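Local coordinates for gala protein type 1, 3 or 4 (Legionella pneumophila subsp. pneumophila, PDB 4XA9) that probably binds a small GTPase and activates its GTP hydrolysis, presenting a curved leucine-rich repeat surface, at residues A179-L193 and T199-S211. Residues are numbered along the deposited sequence; the frame is centred on the assembly and turned at random.
Sequences AIELAKNNQLTLLIL and TDKSTLHFANNTS
The F206 ring carries the methyl of A183 over one face, with CB 3.7 Å from the ring centroid and offset toward the rim. L191 CD2 meets the ring at its edge, near the plane, 3.6 Å from CE1. L193 CD1 comes near CZ obliquely. The H205 ring is covered on one face by I180 CG2, almost exactly on the ring normal and 3.6 Å from the centroid. K201 O lies at the edge of this ring, in its plane. Both rings therefore make CH-pi contacts with helix 179-184. In I180, CG1 stands beside the backbone N (chi1 -73°), which leaves CG2 anti to that N and over the imidazole; CG1 approaches CD2 of the same ring, and CD1 reaches CE of K201. A179 CB rests on S202 OG, a hydroxyl that is hydrogen-bonded to D176.

Toward the C-terminal ends of the two helices the contact turns polar. N209 ND2 donates to A183 O at 2.9 Å, nearly straight at 175° and in the plane of its amide. Its OD1 accepts from S211 N, an Asx turn, and from L212 N. S211 OG donates to L188 O at 2.7 Å, in the carbonyl plane. A water accepts from T210 N and lies within hydrogen-bonding distance of N185 O and N186 OD1.

Helices 179-184 and 203-207 run nearly parallel, 9° apart with axes 8.4 Å from each other, as neighbouring helices of a leucine-rich repeat solenoid. F206 packs between helix 179-184 and the sheet, touching L191 and also L215 of strand 214-216. Apolar groups thus join the helices, while N209 and S211 donate to the carbonyls of the buried residues A183 and L188 and tie the turns together.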
loop_
_atom_site.group_PDB
_atom_site.type_symbol
_atom_site.label_atom_id
_atom_site.label_comp_id
_atom_site.label_asym_id
_atom_site.label_seq_id
_atom_site.Cartn_x
_atom_site.Cartn_y
_atom_site.Cartn_z
ATOM N N ALA A 179 -5.971 -11.883 17.508
ATOM C CA ALA A 179 -6.858 -10.736 17.670
ATOM C C ALA A 179 -7.449 -10.690 19.075
ATOM O O ALA A 179 -7.573 -9.618 19.667
ATOM C CB ALA A 179 -7.965 -10.769 16.627
ATOM N N ILE A 180 -7.804 -11.852 19.611
ATOM C CA ILE A 180 -8.360 -11.917 20.957
ATOM C C ILE A 180 -7.350 -11.421 21.997
ATOM O O ILE A 180 -7.711 -10.688 22.921
ATOM C CB ILE A 180 -8.836 -13.347 21.294
ATOM C CG1 ILE A 180 -10.115 -13.655 20.516
ATOM C CG2 ILE A 180 -9.107 -13.494 22.791
ATOM C CD1 ILE A 180 -10.552 -15.108 20.569
ATOM N N GLU A 181 -6.079 -11.780 21.838
ATOM C CA GLU A 181 -5.068 -11.321 22.788
ATOM C C GLU A 181 -4.853 -9.810 22.672
ATOM O O GLU A 181 -4.672 -9.122 23.676
ATOM C CB GLU A 181 -3.752 -12.077 22.589
ATOM C CG GLU A 181 -3.891 -13.573 22.844
ATOM C CD GLU A 181 -4.582 -13.879 24.168
ATOM O OE1 GLU A 181 -4.161 -13.328 25.211
ATOM O OE2 GLU A 181 -5.564 -14.654 24.156
ATOM N N LEU A 182 -4.896 -9.289 21.450
ATOM C CA LEU A 182 -4.836 -7.845 21.254
ATOM C C LEU A 182 -6.055 -7.156 21.872
ATOM O O LEU A 182 -5.948 -6.060 22.421
ATOM C CB LEU A 182 -4.734 -7.508 19.764
ATOM C CG LEU A 182 -3.362 -7.745 19.128
ATOM C CD1 LEU A 182 -3.435 -7.591 17.616
ATOM C CD2 LEU A 182 -2.330 -6.791 19.708
ATOM N N ALA A 183 -7.213 -7.799 21.781
ATOM C CA ALA A 183 -8.431 -7.247 22.364
ATOM C C ALA A 183 -8.318 -7.140 23.882
ATOM O O ALA A 183 -8.817 -6.185 24.480
ATOM C CB ALA A 183 -9.635 -8.098 21.983
ATOM N N LYS A 184 -7.659 -8.121 24.492
ATOM C CA LYS A 184 -7.495 -8.155 25.943
ATOM C C LYS A 184 -6.555 -7.057 26.442
ATOM O O LYS A 184 -6.619 -6.663 27.611
ATOM C CB LYS A 184 -6.984 -9.529 26.391
ATOM C CG LYS A 184 -7.996 -10.652 26.215
ATOM C CD LYS A 184 -7.442 -11.994 26.679
ATOM C CE LYS A 184 -8.474 -13.098 26.501
ATOM N NZ LYS A 184 -7.950 -14.434 26.906
ATOM N N ASN A 185 -5.685 -6.574 25.553
ATOM C CA ASN A 185 -4.764 -5.481 25.857
ATOM C C ASN A 185 -5.511 -4.253 26.368
ATOM O O ASN A 185 -6.548 -3.884 25.818
ATOM C CB ASN A 185 -3.950 -5.115 24.609
ATOM C CG ASN A 185 -3.042 -3.924 24.826
ATOM O OD1 ASN A 185 -3.505 -2.788 24.894
ATOM N ND2 ASN A 185 -1.738 -4.173 24.886
ATOM N N ASN A 186 -4.981 -3.619 27.410
ATOM C CA ASN A 186 -5.641 -2.463 28.013
ATOM C C ASN A 186 -4.940 -1.132 27.785
ATOM O O ASN A 186 -5.270 -0.146 28.436
ATOM C CB ASN A 186 -5.801 -2.677 29.520
ATOM C CG ASN A 186 -6.727 -3.826 29.849
ATOM O OD1 ASN A 186 -7.946 -3.701 29.736
ATOM N ND2 ASN A 186 -6.155 -4.949 30.271
ATOM N N GLN A 187 -3.977 -1.088 26.868
ATOM C CA GLN A 187 -3.259 0.160 26.611
ATOM C C GLN A 187 -3.539 0.734 25.223
ATOM O O GLN A 187 -3.576 1.955 25.051
ATOM C CB GLN A 187 -1.750 -0.036 26.790
ATOM C CG GLN A 187 -1.323 -0.267 28.225
ATOM C CD GLN A 187 -1.563 -1.686 28.679
ATOM O OE1 GLN A 187 -1.352 -2.636 27.921
ATOM N NE2 GLN A 187 -2.013 -1.843 29.918
ATOM N N LEU A 188 -3.728 -0.141 24.241
ATOM C CA LEU A 188 -3.996 0.289 22.866
ATOM C C LEU A 188 -5.229 1.181 22.765
ATOM O O LEU A 188 -6.299 0.842 23.273
ATOM C CB LEU A 188 -4.176 -0.925 21.953
ATOM C CG LEU A 188 -2.968 -1.826 21.701
ATOM C CD1 LEU A 188 -3.407 -3.036 20.890
ATOM C CD2 LEU A 188 -1.873 -1.059 20.968
ATOM N N THR A 189 -5.070 2.320 22.102
ATOM C CA THR A 189 -6.184 3.228 21.856
ATOM C C THR A 189 -6.587 3.199 20.387
ATOM O O THR A 189 -7.682 3.612 20.025
ATOM C CB THR A 189 -5.835 4.674 22.249
ATOM O OG1 THR A 189 -4.729 5.131 21.459
ATOM C CG2 THR A 189 -5.472 4.754 23.722
ATOM N N LEU A 190 -5.688 2.707 19.547
ATOM C CA LEU A 190 -5.939 2.571 18.121
ATOM C C LEU A 190 -5.380 1.233 17.662
ATOM O O LEU A 190 -4.214 0.925 17.891
ATOM C CB LEU A 190 -5.313 3.739 17.343
ATOM C CG LEU A 190 -5.635 3.911 15.854
ATOM C CD1 LEU A 190 -5.516 5.365 15.426
ATOM C CD2 LEU A 190 -4.705 3.072 15.025
ATOM N N LEU A 191 -6.221 0.429 17.030
ATOM C CA LEU A 191 -5.793 -0.870 16.533
ATOM C C LEU A 191 -6.379 -1.109 15.149
ATOM O O LEU A 191 -7.583 -0.979 14.934
ATOM C CB LEU A 191 -6.207 -1.981 17.507
ATOM C CG LEU A 191 -5.897 -3.446 17.173
ATOM C CD1 LEU A 191 -4.400 -3.682 17.009
ATOM C CD2 LEU A 191 -6.470 -4.348 18.262
ATOM N N ILE A 192 -5.512 -1.433 14.201
ATOM C CA ILE A 192 -5.947 -1.700 12.841
ATOM C C ILE A 192 -5.489 -3.090 12.440
ATOM O O ILE A 192 -4.288 -3.379 12.445
ATOM C CB ILE A 192 -5.401 -0.647 11.861
ATOM C CG1 ILE A 192 -5.955 0.738 12.227
ATOM C CG2 ILE A 192 -5.742 -1.026 10.417
ATOM C CD1 ILE A 192 -5.532 1.866 11.276
ATOM N N LEU A 193 -6.455 -3.945 12.111
ATOM C CA LEU A 193 -6.194 -5.338 11.768
ATOM C C LEU A 193 -6.970 -5.759 10.530
ATOM O O LEU A 193 -7.651 -6.788 10.533
ATOM C CB LEU A 193 -6.556 -6.264 12.936
ATOM C CG LEU A 193 -5.666 -6.190 14.182
ATOM C CD1 LEU A 193 -6.289 -6.956 15.342
ATOM C CD2 LEU A 193 -4.271 -6.727 13.874
ATOM N N THR A 199 -12.564 -13.465 12.698
ATOM C CA THR A 199 -13.986 -13.788 12.553
ATOM C C THR A 199 -14.820 -13.191 13.678
ATOM O O THR A 199 -14.320 -12.403 14.481
ATOM C CB THR A 199 -14.237 -15.312 12.526
ATOM O OG1 THR A 199 -14.034 -15.859 13.838
ATOM C CG2 THR A 199 -13.300 -15.993 11.537
ATOM N N ASP A 200 -16.092 -13.581 13.727
ATOM C CA ASP A 200 -16.997 -13.161 14.793
ATOM C C ASP A 200 -16.514 -13.589 16.175
ATOM O O ASP A 200 -16.896 -12.995 17.177
ATOM C CB ASP A 200 -18.408 -13.722 14.561
ATOM C CG ASP A 200 -19.122 -13.051 13.409
ATOM O OD1 ASP A 200 -18.695 -11.951 12.994
ATOM O OD2 ASP A 200 -20.120 -13.618 12.924
ATOM N N LYS A 201 -15.686 -14.628 16.224
ATOM C CA LYS A 201 -15.141 -15.125 17.485
ATOM C C LYS A 201 -14.364 -14.066 18.279
ATOM O O LYS A 201 -14.319 -14.118 19.507
ATOM C CB LYS A 201 -14.226 -16.325 17.230
ATOM C CG LYS A 201 -14.732 -17.634 17.806
ATOM C CD LYS A 201 -13.576 -18.527 18.239
ATOM C CE LYS A 201 -12.756 -17.866 19.340
ATOM N NZ LYS A 201 -11.624 -18.716 19.810
ATOM N N SER A 202 -13.742 -13.117 17.587
ATOM C CA SER A 202 -12.960 -12.099 18.284
ATOM C C SER A 202 -13.807 -10.964 18.832
ATOM O O SER A 202 -13.358 -10.220 19.707
ATOM C CB SER A 202 -11.894 -11.505 17.361
ATOM O OG SER A 202 -10.968 -12.487 16.939
ATOM N N THR A 203 -15.024 -10.814 18.317
ATOM C CA THR A 203 -15.720 -9.544 18.485
ATOM C C THR A 203 -16.207 -9.302 19.907
ATOM O O THR A 203 -16.247 -8.149 20.350
ATOM C CB THR A 203 -16.897 -9.418 17.511
ATOM O OG1 THR A 203 -17.851 -10.450 17.768
ATOM C CG2 THR A 203 -16.394 -9.523 16.065
ATOM N N LEU A 204 -16.560 -10.366 20.628
ATOM C CA LEU A 204 -16.965 -10.210 22.022
ATOM C C LEU A 204 -15.821 -9.585 22.823
ATOM O O LEU A 204 -16.031 -8.672 23.620
ATOM C CB LEU A 204 -17.386 -11.551 22.638
ATOM C CG LEU A 204 -17.641 -11.510 24.145
ATOM C CD1 LEU A 204 -18.753 -10.529 24.459
ATOM C CD2 LEU A 204 -17.969 -12.898 24.692
ATOM N N HIS A 205 -14.605 -10.050 22.578
ATOM C CA HIS A 205 -13.448 -9.521 23.290
ATOM C C HIS A 205 -13.179 -8.057 22.960
ATOM O O HIS A 205 -12.703 -7.309 23.818
ATOM C CB HIS A 205 -12.218 -10.374 22.996
ATOM C CG HIS A 205 -12.365 -11.790 23.452
ATOM N ND1 HIS A 205 -12.087 -12.188 24.742
ATOM C CD2 HIS A 205 -12.793 -12.898 22.801
ATOM C CE1 HIS A 205 -12.323 -13.481 24.862
ATOM N NE2 HIS A 205 -12.754 -13.937 23.699
ATOM N N PHE A 206 -13.485 -7.642 21.731
ATOM C CA PHE A 206 -13.351 -6.231 21.376
ATOM C C PHE A 206 -14.520 -5.422 21.939
ATOM O O PHE A 206 -14.369 -4.250 22.264
ATOM C CB PHE A 206 -13.264 -6.035 19.853
ATOM C CG PHE A 206 -11.925 -6.407 19.257
ATOM C CD1 PHE A 206 -10.768 -5.718 19.609
ATOM C CD2 PHE A 206 -11.829 -7.429 18.327
ATOM C CE1 PHE A 206 -9.544 -6.058 19.056
ATOM C CE2 PHE A 206 -10.610 -7.774 17.770
ATOM C CZ PHE A 206 -9.462 -7.084 18.136
ATOM N N ALA A 207 -15.696 -6.034 22.044
ATOM C CA ALA A 207 -16.819 -5.346 22.670
ATOM C C ALA A 207 -16.517 -5.084 24.147
ATOM O O ALA A 207 -16.940 -4.072 24.707
ATOM C CB ALA A 207 -18.111 -6.150 22.524
ATOM N N ASN A 208 -15.777 -5.989 24.778
ATOM C CA ASN A 208 -15.484 -5.827 26.202
ATOM C C ASN A 208 -14.152 -5.114 26.471
ATOM O O ASN A 208 -13.789 -4.873 27.625
ATOM C CB ASN A 208 -15.514 -7.188 26.905
ATOM C CG ASN A 208 -16.929 -7.738 27.049
ATOM O OD1 ASN A 208 -17.904 -6.984 27.046
ATOM N ND2 ASN A 208 -17.041 -9.052 27.199
ATOM N N ASN A 209 -13.431 -4.783 25.406
ATOM C CA ASN A 209 -12.251 -3.931 25.509
ATOM C C ASN A 209 -12.632 -2.547 26.043
ATOM O O ASN A 209 -13.679 -2.004 25.682
ATOM C CB ASN A 209 -11.570 -3.811 24.139
ATOM C CG ASN A 209 -10.420 -2.819 24.135
ATOM O OD1 ASN A 209 -10.636 -1.610 24.078
ATOM N ND2 ASN A 209 -9.195 -3.328 24.168
ATOM N N THR A 210 -11.789 -1.971 26.896
ATOM C CA THR A 210 -12.104 -0.673 27.488
ATOM C C THR A 210 -11.123 0.434 27.099
ATOM O O THR A 210 -11.283 1.579 27.519
ATOM C CB THR A 210 -12.133 -0.755 29.023
ATOM O OG1 THR A 210 -10.866 -1.230 29.500
ATOM C CG2 THR A 210 -13.244 -1.693 29.496
ATOM N N SER A 211 -10.125 0.107 26.286
ATOM C CA SER A 211 -9.068 1.062 25.959
ATOM C C SER A 211 -9.218 1.655 24.558
ATOM O O SER A 211 -8.998 2.848 24.353
ATOM C CB SER A 211 -7.691 0.399 26.095
ATOM O OG SER A 211 -7.516 -0.640 25.141
HETATM O O HOH W 1 -9.200 -3.612 27.256
#